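Local coordinates for protein cytochrome P450 (Novosphingobium aromaticivorans, PDB 3OFT) that belongs to the cytochrome P450 family, haem-containing proteins of largely helical fold, and carries its iron protoporphyrin IX in an internal pocket, at residues M366-V377 with T388-A396. Residues are numbered along the deposited sequence; the frame is centred on the assembly and turned at random.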
# COMPACT_ATOMS: atom_id res chain seq x y z
N MET A 366 -14.50 -0.27 20.93
CA MET A 366 -14.27 -1.66 21.32
C MET A 366 -13.75 -1.75 22.75
O MET A 366 -13.00 -0.86 23.22
CB MET A 366 -13.27 -2.35 20.36
CG MET A 366 -13.77 -2.44 18.91
SD MET A 366 -15.13 -3.64 18.70
CE MET A 366 -14.18 -5.12 19.03
N PRO A 367 -14.13 -2.82 23.46
CA PRO A 367 -13.47 -3.06 24.74
C PRO A 367 -12.06 -3.54 24.50
O PRO A 367 -11.62 -3.62 23.35
CB PRO A 367 -14.28 -4.21 25.37
CG PRO A 367 -14.88 -4.92 24.23
CD PRO A 367 -15.16 -3.84 23.16
N GLU A 368 -11.37 -3.93 25.56
CA GLU A 368 -10.02 -4.45 25.43
C GLU A 368 -10.09 -5.72 24.60
O GLU A 368 -11.04 -6.52 24.76
CB GLU A 368 -9.39 -4.72 26.79
CG GLU A 368 -7.94 -5.15 26.68
CD GLU A 368 -7.17 -5.13 28.00
OE1 GLU A 368 -5.97 -5.44 27.96
OE2 GLU A 368 -7.75 -4.81 29.09
N PHE A 369 -9.14 -5.89 23.69
CA PHE A 369 -9.16 -7.06 22.81
C PHE A 369 -7.79 -7.74 22.77
O PHE A 369 -6.76 -7.13 23.13
CB PHE A 369 -9.69 -6.72 21.38
CG PHE A 369 -8.88 -5.69 20.66
CD1 PHE A 369 -7.86 -6.06 19.78
CD2 PHE A 369 -9.09 -4.34 20.90
CE1 PHE A 369 -7.08 -5.11 19.12
CE2 PHE A 369 -8.27 -3.35 20.25
CZ PHE A 369 -7.28 -3.76 19.35
N ALA A 370 -7.76 -9.00 22.32
CA ALA A 370 -6.53 -9.80 22.32
C ALA A 370 -6.55 -10.81 21.20
O ALA A 370 -7.60 -11.05 20.58
CB ALA A 370 -6.39 -10.56 23.69
N LEU A 371 -5.40 -11.45 20.96
CA LEU A 371 -5.41 -12.56 20.02
C LEU A 371 -6.20 -13.75 20.62
O LEU A 371 -6.22 -13.93 21.84
CB LEU A 371 -3.99 -12.98 19.68
CG LEU A 371 -3.14 -11.97 18.90
CD1 LEU A 371 -1.74 -12.54 18.85
CD2 LEU A 371 -3.66 -11.69 17.49
N ALA A 372 -6.83 -14.54 19.76
CA ALA A 372 -7.49 -15.78 20.20
C ALA A 372 -6.48 -16.75 20.79
O ALA A 372 -5.33 -16.80 20.35
CB ALA A 372 -8.22 -16.43 19.05
N PRO A 373 -6.90 -17.54 21.79
CA PRO A 373 -5.90 -18.43 22.40
C PRO A 373 -5.41 -19.59 21.52
O PRO A 373 -4.26 -19.99 21.68
CB PRO A 373 -6.63 -18.98 23.64
CG PRO A 373 -8.07 -18.98 23.25
CD PRO A 373 -8.24 -17.72 22.39
N ASP A 374 -6.24 -20.13 20.63
CA ASP A 374 -5.82 -21.35 19.88
C ASP A 374 -5.74 -21.22 18.35
O ASP A 374 -5.69 -22.23 17.64
CB ASP A 374 -6.72 -22.55 20.24
CG ASP A 374 -8.11 -22.46 19.61
OD1 ASP A 374 -8.41 -23.24 18.65
OD2 ASP A 374 -8.90 -21.59 20.05
N LYS A 375 -5.71 -19.99 17.84
CA LYS A 375 -5.59 -19.78 16.40
C LYS A 375 -4.36 -18.93 16.13
O LYS A 375 -4.00 -18.09 16.95
CB LYS A 375 -6.85 -19.14 15.83
CG LYS A 375 -8.14 -19.87 16.16
CD LYS A 375 -9.24 -19.44 15.21
CE LYS A 375 -10.61 -19.75 15.80
NZ LYS A 375 -11.25 -18.54 16.35
N ALA A 376 -3.70 -19.14 15.01
CA ALA A 376 -2.43 -18.44 14.75
C ALA A 376 -2.64 -17.20 13.89
O ALA A 376 -3.56 -17.13 13.08
CB ALA A 376 -1.44 -19.38 14.07
N VAL A 377 -1.71 -16.26 14.03
CA VAL A 377 -1.56 -15.13 13.12
C VAL A 377 -0.68 -15.60 11.96
O VAL A 377 0.43 -16.12 12.19
CB VAL A 377 -0.84 -13.95 13.82
CG1 VAL A 377 -0.46 -12.83 12.79
CG2 VAL A 377 -1.70 -13.39 14.97
N THR A 388 -2.76 -12.64 6.71
CA THR A 388 -3.82 -13.41 6.05
C THR A 388 -4.82 -13.94 7.07
O THR A 388 -5.96 -14.26 6.71
CB THR A 388 -3.22 -14.58 5.25
OG1 THR A 388 -2.34 -15.34 6.09
CG2 THR A 388 -2.42 -14.03 4.07
N ALA A 389 -4.41 -14.08 8.33
CA ALA A 389 -5.41 -14.30 9.41
C ALA A 389 -4.99 -13.58 10.68
O ALA A 389 -3.81 -13.56 11.08
CB ALA A 389 -5.69 -15.80 9.70
N LEU A 390 -5.99 -12.95 11.28
CA LEU A 390 -5.83 -12.25 12.51
C LEU A 390 -7.03 -12.46 13.43
O LEU A 390 -7.96 -11.67 13.43
CB LEU A 390 -5.58 -10.74 12.21
CG LEU A 390 -5.38 -9.78 13.36
CD1 LEU A 390 -4.28 -10.29 14.34
CD2 LEU A 390 -5.04 -8.38 12.80
N PRO A 391 -7.02 -13.55 14.20
CA PRO A 391 -8.17 -13.90 15.02
C PRO A 391 -8.15 -13.14 16.35
O PRO A 391 -7.23 -13.36 17.18
CB PRO A 391 -7.99 -15.41 15.24
CG PRO A 391 -6.48 -15.59 15.27
CD PRO A 391 -5.94 -14.57 14.26
N LEU A 392 -9.15 -12.28 16.56
CA LEU A 392 -9.27 -11.46 17.76
C LEU A 392 -10.42 -11.96 18.62
O LEU A 392 -11.35 -12.56 18.10
CB LEU A 392 -9.56 -10.01 17.36
CG LEU A 392 -8.47 -9.39 16.45
CD1 LEU A 392 -8.83 -7.93 16.15
CD2 LEU A 392 -7.10 -9.49 17.11
N VAL A 393 -10.35 -11.67 19.92
CA VAL A 393 -11.39 -11.99 20.89
C VAL A 393 -11.50 -10.82 21.87
O VAL A 393 -10.53 -10.06 22.08
CB VAL A 393 -11.10 -13.33 21.65
CG1 VAL A 393 -11.07 -14.51 20.70
CG2 VAL A 393 -9.75 -13.27 22.46
N TRP A 394 -12.71 -10.64 22.41
CA TRP A 394 -13.00 -9.62 23.39
C TRP A 394 -14.29 -9.99 24.13
O TRP A 394 -15.06 -10.85 23.69
CB TRP A 394 -13.09 -8.22 22.75
CG TRP A 394 -14.18 -8.11 21.74
CD1 TRP A 394 -15.47 -7.75 21.97
CD2 TRP A 394 -14.08 -8.40 20.33
NE1 TRP A 394 -16.20 -7.79 20.78
CE2 TRP A 394 -15.36 -8.19 19.77
CE3 TRP A 394 -13.03 -8.83 19.49
CZ2 TRP A 394 -15.64 -8.37 18.41
CZ3 TRP A 394 -13.31 -9.02 18.12
CH2 TRP A 394 -14.60 -8.79 17.60
N ARG A 395 -14.52 -9.34 25.27
CA ARG A 395 -15.73 -9.59 26.03
C ARG A 395 -16.78 -8.64 25.49
O ARG A 395 -16.62 -7.43 25.61
CB ARG A 395 -15.50 -9.29 27.51
CG ARG A 395 -14.58 -10.23 28.21
CD ARG A 395 -14.56 -9.86 29.70
NE ARG A 395 -13.53 -10.57 30.45
CZ ARG A 395 -13.77 -11.67 31.17
NH1 ARG A 395 -15.00 -12.17 31.23
NH2 ARG A 395 -12.77 -12.26 31.82
N ALA A 396 -17.84 -9.16 24.91
CA ALA A 396 -18.84 -8.26 24.29
C ALA A 396 -19.89 -7.77 25.30
O ALA A 396 -19.73 -8.01 26.53
CB ALA A 396 -19.51 -8.94 23.07
O HOH W 1 -12.80 -7.48 26.57
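Ala370 and Val393 exchange two backbone hydrogen bonds, Ala370 N to Val393 O at 3.0 Å and Val393 N to Ala370 O at 2.9 Å, the signature of an antiparallel hydrogen-bonded pair. Two residues on, Ala372 N reaches Pro391 O (2.9 Å) from 37° out of the carbonyl plane, as the chain leaves strand 369-371. Beyond the other end of the pairing a water takes over, donating to Glu368 O and accepting from Arg395 N, and so bridges the two segments where direct bonding has stopped.

Packing then differs from end to end. Met366, its side chain bent at chi2 and chi3 (-72° and -67°), lays CE over one face of the Trp394 indole, a CH-pi contact 3.5 Å from the centroid of the six-membered ring; SD stands farther off, above the five-membered ring, as a Met-aromatic contact. Pro367 CG meets the same indole obliquely at CD1. In the middle, Val393 turns CG1 onto the methyl of Ala372. At the far end Leu371 CD2 touches Leu390 CD1 at 3.5 Å, the two side chains crossing nearly at right angles, while the Pro391 ring fits against Ala372 CB and Lys375 CB.

The pairing thus illustrates how a chain emerging from helix 348-365 can double back through a small antiparallel sheet built mostly from the C-terminal strands. Strand 386-394 is its shared member, also pairing with 378-380 and 133-135; Trp394 NE1 is hydrogen-bonded to Arg129 O, and Phe369, Leu390 and Leu392 pack on helix 221-252.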